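Local coordinates for protein interpain A (Prevotella intermedia, PDB 3BB7) that probably acts as a C10-family cysteine protease, made as a zymogen whose activation is autocatalytic and captured here with its predicted nucleophile replaced, at residues P33-S39 with V290-K295; K56-V61 with Y305-A309; P71-I75 with K295-L299; A83-L89 with L245-P250; H267-I271 with S281-G285. The protein carries 1 engineered substitution. All coordinates share one frame; numbering follows the deposited sequence. Where two conformers were deposited one is given.

Contact 1: P33-S39 with V290-K295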
# COMPACT_ATOMS: atom_id res chain seq x y z
N PRO A 33 1.05 20.54 10.90
CA PRO A 33 2.31 20.13 11.54
C PRO A 33 3.43 20.21 10.52
O PRO A 33 3.20 19.95 9.33
CB PRO A 33 2.06 18.68 11.93
CG PRO A 33 0.97 18.22 11.03
CD PRO A 33 0.12 19.41 10.70
N GLU A 34 4.64 20.57 10.96
CA GLU A 34 5.73 20.80 10.04
C GLU A 34 6.17 19.51 9.34
O GLU A 34 6.27 19.45 8.13
CB GLU A 34 6.90 21.40 10.79
CG GLU A 34 8.01 21.85 9.85
CD GLU A 34 9.17 22.53 10.54
OE1 GLU A 34 9.65 22.06 11.61
OE2 GLU A 34 9.63 23.54 9.96
N LEU A 35 6.49 18.47 10.10
CA LEU A 35 6.98 17.27 9.45
C LEU A 35 5.82 16.40 9.02
O LEU A 35 5.01 15.96 9.87
CB LEU A 35 7.92 16.50 10.37
CG LEU A 35 8.42 15.27 9.58
CD1 LEU A 35 9.84 15.38 9.19
CD2 LEU A 35 8.11 13.98 10.27
N LEU A 36 5.74 16.13 7.72
CA LEU A 36 4.65 15.31 7.14
C LEU A 36 5.08 13.88 6.87
O LEU A 36 4.26 12.97 6.87
CB LEU A 36 4.14 15.95 5.85
CG LEU A 36 3.71 17.43 6.00
CD1 LEU A 36 3.46 18.04 4.64
CD2 LEU A 36 2.45 17.50 6.84
N GLY A 37 6.37 13.69 6.60
CA GLY A 37 6.90 12.37 6.28
C GLY A 37 8.39 12.36 6.36
O GLY A 37 9.06 13.40 6.25
N VAL A 38 8.95 11.18 6.54
CA VAL A 38 10.39 11.04 6.70
C VAL A 38 10.83 9.66 6.27
O VAL A 38 10.18 8.70 6.59
CB VAL A 38 10.87 11.37 8.16
CG1 VAL A 38 10.15 10.52 9.22
CG2 VAL A 38 12.43 11.31 8.29
N SER A 39 11.95 9.59 5.57
CA SER A 39 12.47 8.31 5.06
C SER A 39 13.95 8.25 5.33
O SER A 39 14.63 9.28 5.31
CB SER A 39 12.22 8.21 3.56
OG SER A 39 12.75 7.01 3.04
N VAL A 290 11.00 5.36 -1.74
CA VAL A 290 10.43 6.28 -0.74
C VAL A 290 9.60 5.66 0.39
O VAL A 290 8.85 6.37 1.05
CB VAL A 290 9.79 7.56 -1.39
CG1 VAL A 290 10.83 8.34 -2.20
CG2 VAL A 290 8.55 7.25 -2.25
N ASP A 291 9.82 4.38 0.66
CA ASP A 291 9.22 3.78 1.86
C ASP A 291 9.73 4.56 3.08
O ASP A 291 10.87 5.04 3.09
CB ASP A 291 9.55 2.28 2.01
CG ASP A 291 8.90 1.41 0.96
OD1 ASP A 291 8.04 1.92 0.20
OD2 ASP A 291 9.22 0.18 0.94
N GLY A 292 8.88 4.72 4.08
CA GLY A 292 9.23 5.52 5.27
C GLY A 292 8.03 5.74 6.15
O GLY A 292 7.04 5.01 6.03
N TYR A 293 8.10 6.75 7.02
CA TYR A 293 7.00 7.07 7.94
C TYR A 293 6.30 8.32 7.46
O TYR A 293 6.94 9.34 7.16
CB TYR A 293 7.55 7.28 9.33
CG TYR A 293 7.86 5.99 10.08
CD1 TYR A 293 7.04 5.54 11.11
CD2 TYR A 293 8.95 5.20 9.72
CE1 TYR A 293 7.35 4.37 11.81
CE2 TYR A 293 9.27 4.03 10.42
CZ TYR A 293 8.44 3.61 11.44
OH TYR A 293 8.77 2.46 12.14
N TYR A 294 4.98 8.25 7.41
CA TYR A 294 4.16 9.31 6.82
C TYR A 294 2.93 9.61 7.64
O TYR A 294 2.36 8.71 8.26
CB TYR A 294 3.74 8.87 5.40
CG TYR A 294 4.93 8.81 4.46
CD1 TYR A 294 5.36 9.95 3.78
CD2 TYR A 294 5.66 7.62 4.27
CE1 TYR A 294 6.48 9.94 2.96
CE2 TYR A 294 6.80 7.60 3.41
CZ TYR A 294 7.17 8.77 2.75
OH TYR A 294 8.29 8.83 1.94
N LYS A 295 2.48 10.84 7.62
CA LYS A 295 1.23 11.18 8.30
C LYS A 295 0.00 10.74 7.51
O LYS A 295 -0.13 11.01 6.31
CB LYS A 295 1.17 12.70 8.53
CG LYS A 295 2.10 13.15 9.67
CD LYS A 295 1.82 14.55 10.09
CE LYS A 295 2.47 14.84 11.44
NZ LYS A 295 1.59 14.49 12.60
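V38 and Y293 sit opposite each other where two antiparallel strands, 35-39 and 292-294, join inside the large sheet. V38 N donates to Y293 O at 2.8 Å, and Y293 N returns a bond to V38 O at 2.9 Å. K295 N adds a third backbone bond, to L36 O. The side chains of V38 and Y293 lie on one face, where V38 CG1 meets Y293 CB at 4.2 Å.

G37 pairs with Y294 as a non-hydrogen-bonded pair, and its CA lies 3.8 Å from Y294 CD1. With no side chain at G37, the Y294 ring can come close to the backbone there. Strand 35-39 belongs to the Spi-inhibitor-like propeptide and strand 292-294 to the C10 peptidase part. One sheet thus runs from the propeptide into the protease part. On the other edge of strand 35-39, L36 and G37 both face V25, a classic beta bulge.

S39 OG points anti to its own backbone N (chi1 178°) and donates to D291 O at 2.7 Å. It also bonds to S41 N. Y294 OH reaches back to V290 O at 2.7 Å, in the carbonyl plane. At the opposite end K295 runs its chain past the CB-CG side of P33, with K295 CE 3.7 Å from P33 CG and 3.2 Å from L35 O. The ring of Y294 meets W54 and W284 edge-to-face.

Contact 2: K56-V61 with Y305-A309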
# COMPACT_ATOMS: atom_id res chain seq x y z
N LYS A 56 -0.75 14.40 -3.24
CA LYS A 56 -1.96 15.13 -3.67
C LYS A 56 -2.96 15.31 -2.51
O LYS A 56 -3.53 16.39 -2.32
CB LYS A 56 -2.61 14.42 -4.86
CG LYS A 56 -1.78 14.52 -6.15
CD LYS A 56 -2.56 14.03 -7.36
CE LYS A 56 -1.98 14.61 -8.66
NZ LYS A 56 -2.89 14.45 -9.85
N ALA A 57 -3.13 14.25 -1.72
CA ALA A 57 -3.99 14.27 -0.54
C ALA A 57 -3.46 15.26 0.53
O ALA A 57 -4.24 16.03 1.11
CB ALA A 57 -4.09 12.86 0.04
N ILE A 58 -2.15 15.28 0.74
CA ILE A 58 -1.53 16.26 1.65
C ILE A 58 -1.81 17.69 1.18
O ILE A 58 -2.27 18.54 1.96
CB ILE A 58 -0.01 15.97 1.75
CG1 ILE A 58 0.25 14.70 2.59
CG2 ILE A 58 0.78 17.17 2.29
CD1 ILE A 58 0.03 14.83 4.11
N ASP A 59 -1.53 17.95 -0.09
CA ASP A 59 -1.80 19.27 -0.66
C ASP A 59 -3.26 19.68 -0.45
O ASP A 59 -3.53 20.80 -0.02
CB ASP A 59 -1.40 19.30 -2.14
CG ASP A 59 -1.72 20.62 -2.79
OD1 ASP A 59 -2.81 20.70 -3.41
OD2 ASP A 59 -0.91 21.57 -2.66
N GLU A 60 -4.21 18.75 -0.70
CA GLU A 60 -5.63 18.99 -0.54
C GLU A 60 -5.97 19.33 0.90
O GLU A 60 -6.69 20.31 1.17
CB GLU A 60 -6.39 17.74 -0.99
CG GLU A 60 -7.89 17.86 -0.98
CD GLU A 60 -8.52 16.55 -1.41
OE1 GLU A 60 -8.95 16.44 -2.60
OE2 GLU A 60 -8.56 15.63 -0.58
N VAL A 61 -5.46 18.56 1.85
CA VAL A 61 -5.86 18.85 3.25
C VAL A 61 -5.26 20.12 3.81
O VAL A 61 -5.92 20.83 4.58
CB VAL A 61 -5.64 17.66 4.25
CG1 VAL A 61 -6.42 16.44 3.77
CG2 VAL A 61 -4.18 17.31 4.46
N TYR A 305 -15.57 13.13 -3.86
CA TYR A 305 -14.71 13.38 -5.02
C TYR A 305 -13.29 13.85 -4.69
O TYR A 305 -12.49 14.10 -5.61
CB TYR A 305 -15.39 14.41 -5.92
CG TYR A 305 -16.70 13.92 -6.46
CD1 TYR A 305 -17.86 14.68 -6.32
CD2 TYR A 305 -16.77 12.70 -7.11
CE1 TYR A 305 -19.08 14.22 -6.84
CE2 TYR A 305 -17.97 12.22 -7.63
CZ TYR A 305 -19.12 12.98 -7.50
OH TYR A 305 -20.29 12.49 -8.05
N SER A 306 -12.98 13.98 -3.40
CA SER A 306 -11.67 14.44 -2.94
C SER A 306 -10.64 13.32 -3.02
O SER A 306 -10.99 12.15 -3.06
CB SER A 306 -11.76 14.88 -1.48
OG SER A 306 -12.15 13.80 -0.64
N PHE A 307 -9.36 13.67 -3.02
CA PHE A 307 -8.32 12.65 -2.89
C PHE A 307 -8.41 11.91 -1.57
O PHE A 307 -8.11 10.73 -1.51
CB PHE A 307 -6.94 13.29 -3.01
CG PHE A 307 -6.63 13.81 -4.38
CD1 PHE A 307 -6.28 12.93 -5.40
CD2 PHE A 307 -6.70 15.18 -4.65
CE1 PHE A 307 -6.01 13.41 -6.67
CE2 PHE A 307 -6.42 15.66 -5.92
CZ PHE A 307 -6.07 14.78 -6.93
N THR A 308 -8.79 12.60 -0.49
CA THR A 308 -8.79 11.97 0.86
C THR A 308 -9.93 11.00 1.08
O THR A 308 -9.90 10.18 2.01
CB THR A 308 -8.81 13.00 2.01
OG1 THR A 308 -9.94 13.87 1.85
CG2 THR A 308 -7.56 13.81 2.03
N ALA A 309 -10.95 11.09 0.24
CA ALA A 309 -12.05 10.15 0.33
C ALA A 309 -11.58 8.76 -0.08
O ALA A 309 -12.19 7.75 0.29
CB ALA A 309 -13.18 10.63 -0.55
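The propeptide helix 49-68 docks here on the loop between strands 292-294 and 312-315, and E60 makes the polar part of the contact. Its carboxylate accepts two successive backbone N-H groups. F307 N donates to E60 OE1 at 2.8 Å, with an angle of 157° at the hydrogen. T308 N donates to E60 OE2 at 3.0 Å. Both oxygens use their syn lone pairs, so the two bonds enter the carboxylate in a fork. The E60 side chain reaches the loop because CG is anti to the backbone N (chi1 -176°) and the chain stays extended.

F307 packs against the helix next to this fork. K56 CB stands over the centre of one face of its ring, a CH-pi contact 3.8 Å from the centroid. K56 CD runs on to F307 CE1 at 3.6 Å. The next residue, A57, sets CB against F307 CB and T308 CG2. One turn further on, V61 CG1 and T308 CG2 are tight, at 3.4 Å.

T308 OG1 has its main partner in N300 O, and S306 OG bonds to N303 O, so the loop is also tied internally. F307 O accepts from W53 NE1 of the same helix. The nearest side-chain atoms of F307 and H267, the predicted proton acceptor, are about 6 Å apart.

Two N-H donors on one carboxylate fix the rotation of that group and satisfy both oxygens. They would also be expected to stabilise its negative charge, which probably keeps E60 ionised.

Contact 3: P71-I75 with K295-L299. Unlike the reference sequence in segment 71-75: N73 (reference Ser).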
# COMPACT_ATOMS: atom_id res chain seq x y z
N PRO A 71 -7.05 24.13 12.29
CA PRO A 71 -5.78 23.41 12.36
C PRO A 71 -5.96 21.94 12.05
O PRO A 71 -6.98 21.32 12.41
CB PRO A 71 -5.36 23.57 13.83
CG PRO A 71 -6.16 24.69 14.37
CD PRO A 71 -7.43 24.72 13.59
N LEU A 72 -4.97 21.36 11.37
CA LEU A 72 -4.99 19.93 11.09
C LEU A 72 -4.77 19.16 12.39
O LEU A 72 -4.01 19.59 13.26
CB LEU A 72 -3.95 19.53 10.03
CG LEU A 72 -4.22 20.04 8.61
CD1 LEU A 72 -2.95 19.92 7.75
CD2 LEU A 72 -5.39 19.27 7.95
N ASN A 73 -5.44 18.03 12.51
CA ASN A 73 -5.29 17.27 13.74
C ASN A 73 -4.00 16.46 13.78
O ASN A 73 -3.44 16.11 12.73
CB ASN A 73 -6.51 16.41 14.02
CG ASN A 73 -6.69 15.31 13.01
OD1 ASN A 73 -5.74 14.63 12.61
ND2 ASN A 73 -7.93 15.09 12.62
N VAL A 74 -3.54 16.20 15.00
CA VAL A 74 -2.35 15.39 15.25
C VAL A 74 -2.78 14.37 16.30
O VAL A 74 -3.19 14.73 17.42
CB VAL A 74 -1.21 16.25 15.81
CG1 VAL A 74 -0.03 15.37 16.14
CG2 VAL A 74 -0.81 17.29 14.78
N ILE A 75 -2.77 13.11 15.91
CA ILE A 75 -3.26 12.03 16.78
C ILE A 75 -2.08 11.11 17.03
O ILE A 75 -1.47 10.59 16.07
CB ILE A 75 -4.41 11.28 16.11
CG1 ILE A 75 -5.60 12.21 15.86
CG2 ILE A 75 -4.85 10.09 16.96
CD1 ILE A 75 -6.66 11.59 14.97
N LYS A 295 2.48 10.84 7.62
CA LYS A 295 1.23 11.18 8.30
C LYS A 295 0.00 10.74 7.51
O LYS A 295 -0.13 11.01 6.31
CB LYS A 295 1.17 12.70 8.53
CG LYS A 295 2.10 13.15 9.67
CD LYS A 295 1.82 14.55 10.09
CE LYS A 295 2.47 14.84 11.44
NZ LYS A 295 1.59 14.49 12.60
N ILE A 296 -0.90 10.07 8.21
CA ILE A 296 -2.25 9.84 7.67
C ILE A 296 -3.35 10.38 8.60
O ILE A 296 -4.50 10.54 8.17
CB ILE A 296 -2.56 8.37 7.31
CG1 ILE A 296 -2.57 7.50 8.57
CG2 ILE A 296 -1.59 7.86 6.21
CD1 ILE A 296 -3.24 6.13 8.38
N ASP A 297 -3.02 10.67 9.86
CA ASP A 297 -4.06 11.16 10.76
C ASP A 297 -4.78 12.39 10.22
O ASP A 297 -6.01 12.50 10.28
CB ASP A 297 -3.52 11.42 12.18
CG ASP A 297 -2.27 12.30 12.22
OD1 ASP A 297 -1.75 12.75 11.17
OD2 ASP A 297 -1.79 12.55 13.35
N LEU A 298 -4.01 13.29 9.62
CA LEU A 298 -4.57 14.54 9.10
C LEU A 298 -5.30 14.39 7.76
O LEU A 298 -5.81 15.39 7.23
CB LEU A 298 -3.46 15.59 8.99
CG LEU A 298 -2.07 15.20 8.50
CD1 LEU A 298 -2.06 14.49 7.18
CD2 LEU A 298 -1.16 16.44 8.44
N LEU A 299 -5.37 13.18 7.21
CA LEU A 299 -6.07 12.99 5.91
C LEU A 299 -7.58 12.74 6.11
O LEU A 299 -8.09 11.68 5.73
CB LEU A 299 -5.42 11.88 5.06
CG LEU A 299 -3.93 12.11 4.74
CD1 LEU A 299 -3.41 10.96 3.94
CD2 LEU A 299 -3.72 13.41 4.01
O HOH W 1 -0.92 15.39 11.85
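D297 turns its CG between its own backbone N and carbonyl carbon (chi1 51°), and this swings the carboxylate up to the backbone of segment 71-75. There I75 N donates to D297 OD2 at 2.8 Å in an almost straight bond (177°). The N-H meets the anti side of this oxygen, somewhat out of the carboxylate plane. The other oxygen, D297 OD1, takes a weak bond from L298 N. It also accepts from a water 2.8 Å away. That water donates to N73 O as well, and accepts from K295 NZ at 2.8 Å. The lysine is thus linked to the aspartate mainly through water, since K295 NZ to D297 OD2 is a long 4.0 Å.

N73, a serine in the reference sequence, brings OD1 to 3.2 Å from D297 O. These are two acceptors and form no bond. D297 O instead receives R229 NH2, while N73 ND2 is weakly bonded to D234.

Segment 295-299 makes a type I beta turn from I296 to L299, closed by L299 N to I296 O. The turn presents L298 to L72, whose CD1 lies 4.0 Å from L298 CD2.

This is loop-to-loop packing, away from the predicted active-site residues. L72 continues onto I62 and A65 of helix 49-68, and L298 onto I58. Past the carboxylate, I75 packs on D234, E235 and M238 of helix 234-246.

Contact 4: A83-L89 with L245-P250; sequences AAEVSTL and LTKGHP
L89 and L245 slide past each other in opposite directions, and their ends overlap at L89 CD1 and L245 CD1, 3.8 Å apart. The same methyl of L89 is set over the turn that follows helix 234-246. It lies 4.1 Å from G248 C and 4.1 Å from P250 CG. One methyl therefore touches the last turn of the helix, the glycine and the proline ring.

V86 faces the helix end differently. It straddles a carbonyl, with CG2 at 3.6 Å and CG1 at 3.7 Å from L245 O. CG1 is anti to the backbone N (chi1 173°), and this turns both methyls onto the oxygen. L245 O is not left without a polar partner, because G248 N donates to it at 2.8 Å. That bond belongs to a Schellman motif in which G248 takes a positive phi of 77° and ends the helix.

A83 supplies the polar part. A83 N donates to T246 OG1 at 3.0 Å, with an angle of 150° at the hydrogen. A83 CB leans on the same hydroxyl. T246 OG1 also lies within bonding distance of F242 O, one turn back, and of Y274 OH, which is in turn close to A83 O. The two hydroxyls share two protons, so not all three bonds can be made at once.

Segment 83-89 is wedged between helix 234-246 and strand 267-274. Its backbone bonds to that strand at V86 with Y274 and L89 with D272. L89 and P250 also pack on helix 116-128, which offers Y127 to both and F128 to P250.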
# COMPACT_ATOMS: atom_id res chain seq x y z
N ALA A 83 0.63 -0.47 21.96
CA ALA A 83 2.07 -0.38 21.97
C ALA A 83 2.52 1.05 21.81
O ALA A 83 1.92 1.86 21.06
CB ALA A 83 2.66 -1.26 20.86
N ALA A 84 3.59 1.40 22.50
CA ALA A 84 4.11 2.76 22.38
C ALA A 84 4.47 3.11 20.93
O ALA A 84 4.28 4.25 20.50
CB ALA A 84 5.30 2.97 23.27
N GLU A 85 5.01 2.12 20.21
CA GLU A 85 5.42 2.27 18.81
C GLU A 85 5.49 0.84 18.28
O GLU A 85 5.62 -0.11 19.06
CB GLU A 85 6.79 2.95 18.72
CG GLU A 85 7.85 2.26 19.58
CD GLU A 85 9.16 2.98 19.64
OE1 GLU A 85 9.37 3.91 18.82
OE2 GLU A 85 10.00 2.61 20.50
N VAL A 86 5.37 0.69 16.96
CA VAL A 86 5.54 -0.61 16.30
C VAL A 86 6.47 -0.39 15.12
O VAL A 86 6.13 0.29 14.16
CB VAL A 86 4.17 -1.19 15.82
CG1 VAL A 86 4.38 -2.46 14.99
CG2 VAL A 86 3.28 -1.45 17.07
N SER A 87 7.70 -0.90 15.21
CA SER A 87 8.66 -0.64 14.14
C SER A 87 8.28 -1.48 12.91
O SER A 87 7.73 -2.57 13.04
CB SER A 87 10.08 -0.91 14.59
OG SER A 87 10.18 -2.22 15.08
N THR A 88 8.52 -0.91 11.73
CA THR A 88 8.32 -1.53 10.43
C THR A 88 8.39 -3.06 10.47
O THR A 88 9.45 -3.61 10.76
CB THR A 88 9.39 -0.97 9.47
OG1 THR A 88 9.33 0.46 9.52
CG2 THR A 88 9.19 -1.46 8.01
N LEU A 89 7.25 -3.71 10.18
CA LEU A 89 7.14 -5.16 10.22
C LEU A 89 7.59 -5.89 8.96
O LEU A 89 8.16 -6.99 9.07
CB LEU A 89 5.68 -5.55 10.51
CG LEU A 89 5.22 -5.17 11.93
CD1 LEU A 89 3.71 -5.36 12.09
CD2 LEU A 89 5.95 -6.00 13.01
N LEU A 245 -1.90 -2.70 14.48
CA LEU A 245 -0.43 -2.83 14.44
C LEU A 245 0.15 -3.30 15.77
O LEU A 245 1.14 -4.05 15.78
CB LEU A 245 0.23 -1.53 13.92
CG LEU A 245 0.33 -1.44 12.36
CD1 LEU A 245 1.24 -2.53 11.75
CD2 LEU A 245 -1.02 -1.49 11.70
N THR A 246 -0.46 -2.87 16.88
CA THR A 246 -0.06 -3.38 18.20
C THR A 246 -0.14 -4.91 18.24
O THR A 246 0.64 -5.57 18.94
CB THR A 246 -1.01 -2.81 19.27
OG1 THR A 246 -0.69 -1.43 19.47
CG2 THR A 246 -0.88 -3.56 20.61
N LYS A 247 -1.13 -5.46 17.56
CA LYS A 247 -1.32 -6.90 17.47
C LYS A 247 -0.41 -7.57 16.44
O LYS A 247 -0.48 -8.80 16.25
CB LYS A 247 -2.77 -7.21 17.11
CG LYS A 247 -3.79 -6.73 18.12
CD LYS A 247 -5.21 -6.84 17.58
CE LYS A 247 -6.23 -6.17 18.51
NZ LYS A 247 -6.06 -6.54 19.95
N GLY A 248 0.42 -6.79 15.75
CA GLY A 248 1.33 -7.33 14.73
C GLY A 248 0.63 -7.65 13.42
O GLY A 248 1.00 -8.63 12.73
N HIS A 249 -0.38 -6.84 13.07
CA HIS A 249 -1.11 -7.05 11.83
C HIS A 249 -0.93 -5.91 10.83
O HIS A 249 -1.61 -4.88 10.94
CB HIS A 249 -2.61 -7.14 12.11
CG HIS A 249 -3.00 -8.22 13.07
ND1 HIS A 249 -4.22 -8.22 13.71
CD2 HIS A 249 -2.36 -9.34 13.49
CE1 HIS A 249 -4.32 -9.28 14.49
NE2 HIS A 249 -3.20 -9.98 14.37
N PRO A 250 -0.04 -6.09 9.84
CA PRO A 250 0.11 -5.04 8.82
C PRO A 250 -1.19 -4.94 8.04
O PRO A 250 -1.93 -5.95 7.91
CB PRO A 250 1.21 -5.57 7.92
CG PRO A 250 1.89 -6.70 8.67
CD PRO A 250 0.85 -7.24 9.63

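Contact 5: H267-I271 with S281-G285; sequences HAFVI and SVNWG
V270 and N283 form a hydrogen-bonded antiparallel pair. N283 N donates to V270 O at 2.9 Å, nearly straight at 172°. V270 N returns a bond to N283 O at 3.0 Å. The next pair, I271 with V282, is non-hydrogen-bonded; there I271 CA approaches S281 O in a CA-H...O contact.

N283 OD1 accepts from G285 N at 3.1 Å, an Asx turn that bends the chain out of the strand. Q123 NE2 bonds to the same oxygen, and N283 ND2 reaches T92 O. The two strands form a beta hairpin in the sheet of the C10 peptidase, a member of clan CA with papain-like cysteine proteases. H267, the predicted proton acceptor, opens the first strand. It bonds to E310 and stacks on W53 of the propeptide helix. A268 lies about 4 Å, side chain to side chain, from A116, the engineered residue at the predicted nucleophile position.

F269 places CG between its backbone N and carbonyl carbon (chi1 51°), which sets the ring beside V282 and W284. The edge of W284 points to the face of F269, a T-shaped pair with centroids 5.0 Å apart and planes at 61°. W284 CZ3 lies 3.8 Å from F269 CD2, near the rim. V282 CG1 fills the angle between the two rings, 3.6 Å from F269 CD1 and over the centre of the six-membered ring of W284. W284 NE1 donates to V290 O.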
# COMPACT_ATOMS: atom_id res chain seq x y z
N HIS A 267 -4.46 3.44 -5.94
CA HIS A 267 -3.28 3.46 -5.11
C HIS A 267 -3.51 2.44 -4.02
O HIS A 267 -4.64 2.22 -3.55
CB HIS A 267 -3.07 4.85 -4.48
CG HIS A 267 -4.35 5.54 -4.10
ND1 HIS A 267 -4.81 5.62 -2.80
CD2 HIS A 267 -5.26 6.19 -4.86
CE1 HIS A 267 -5.97 6.26 -2.79
NE2 HIS A 267 -6.25 6.62 -4.02
N ALA A 268 -2.45 1.79 -3.58
CA ALA A 268 -2.55 0.89 -2.44
C ALA A 268 -1.17 0.64 -1.92
O ALA A 268 -0.18 0.73 -2.65
CB ALA A 268 -3.27 -0.44 -2.81
N PHE A 269 -1.10 0.33 -0.63
CA PHE A 269 0.17 0.21 0.04
C PHE A 269 -0.09 -0.55 1.32
O PHE A 269 -1.25 -0.89 1.63
CB PHE A 269 0.82 1.59 0.28
CG PHE A 269 -0.08 2.62 0.95
CD1 PHE A 269 -0.16 2.73 2.35
CD2 PHE A 269 -0.82 3.51 0.17
CE1 PHE A 269 -0.97 3.72 2.94
CE2 PHE A 269 -1.62 4.50 0.78
CZ PHE A 269 -1.70 4.58 2.15
N VAL A 270 0.98 -0.81 2.06
CA VAL A 270 0.86 -1.50 3.34
C VAL A 270 1.26 -0.55 4.47
O VAL A 270 2.31 0.12 4.38
CB VAL A 270 1.72 -2.79 3.41
CG1 VAL A 270 1.53 -3.51 4.75
CG2 VAL A 270 1.37 -3.69 2.23
N ILE A 271 0.43 -0.50 5.52
CA ILE A 271 0.87 0.14 6.78
C ILE A 271 1.42 -0.96 7.64
O ILE A 271 0.69 -1.91 8.02
CB ILE A 271 -0.27 0.88 7.52
CG1 ILE A 271 -0.78 2.06 6.66
CG2 ILE A 271 0.19 1.31 8.96
CD1 ILE A 271 -2.05 2.67 7.23
N SER A 281 4.35 3.67 9.34
CA SER A 281 5.31 3.09 8.44
C SER A 281 4.58 2.60 7.21
O SER A 281 3.62 1.83 7.32
CB SER A 281 6.03 1.93 9.13
OG SER A 281 6.97 1.33 8.27
N VAL A 282 5.05 3.03 6.05
CA VAL A 282 4.39 2.73 4.77
C VAL A 282 5.35 2.02 3.82
O VAL A 282 6.51 2.45 3.63
CB VAL A 282 3.91 4.01 4.09
CG1 VAL A 282 3.25 3.71 2.74
CG2 VAL A 282 2.93 4.80 4.98
N ASN A 283 4.84 0.92 3.26
CA ASN A 283 5.50 0.22 2.16
C ASN A 283 4.65 0.45 0.92
O ASN A 283 3.57 -0.09 0.82
CB ASN A 283 5.64 -1.26 2.49
CG ASN A 283 6.46 -2.01 1.46
OD1 ASN A 283 6.24 -1.86 0.26
ND2 ASN A 283 7.46 -2.78 1.93
N TRP A 284 5.11 1.31 0.02
CA TRP A 284 4.30 1.74 -1.12
C TRP A 284 4.17 0.68 -2.20
O TRP A 284 3.38 0.86 -3.12
CB TRP A 284 4.89 2.98 -1.79
CG TRP A 284 5.07 4.17 -0.87
CD1 TRP A 284 6.25 4.61 -0.33
CD2 TRP A 284 4.05 5.06 -0.40
NE1 TRP A 284 6.03 5.74 0.44
CE2 TRP A 284 4.68 6.02 0.44
CE3 TRP A 284 2.64 5.12 -0.57
CZ2 TRP A 284 3.99 7.03 1.08
CZ3 TRP A 284 1.94 6.16 0.11
CH2 TRP A 284 2.63 7.09 0.91
N GLY A 285 4.97 -0.39 -2.13
CA GLY A 285 4.93 -1.45 -3.14
C GLY A 285 5.50 -0.96 -4.47
O GLY A 285 5.04 -1.36 -5.52

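Contacts 1 to 4 each pair an N-terminal segment with one far along the chain; contact 5 is a local hairpin near the chain's centre. Contacts 1 and 5, centres 13 Å apart, share the large sheet, where strands 292-294 and 280-283 are neighbours. Contacts 1, 2 and 3 touch round helix 49-68, and contacts 1 and 3 share K295. Along the chain contact 4 is nested in the loops of contacts 1 to 3 and closes before contact 5 opens. It meets contact 5 at T88 and S281 but lies about 26 Å from contact 2 between centres. The propeptide thus extends the sheet and lays its helix beside the predicted catalytic histidine, consistent with a zymogen.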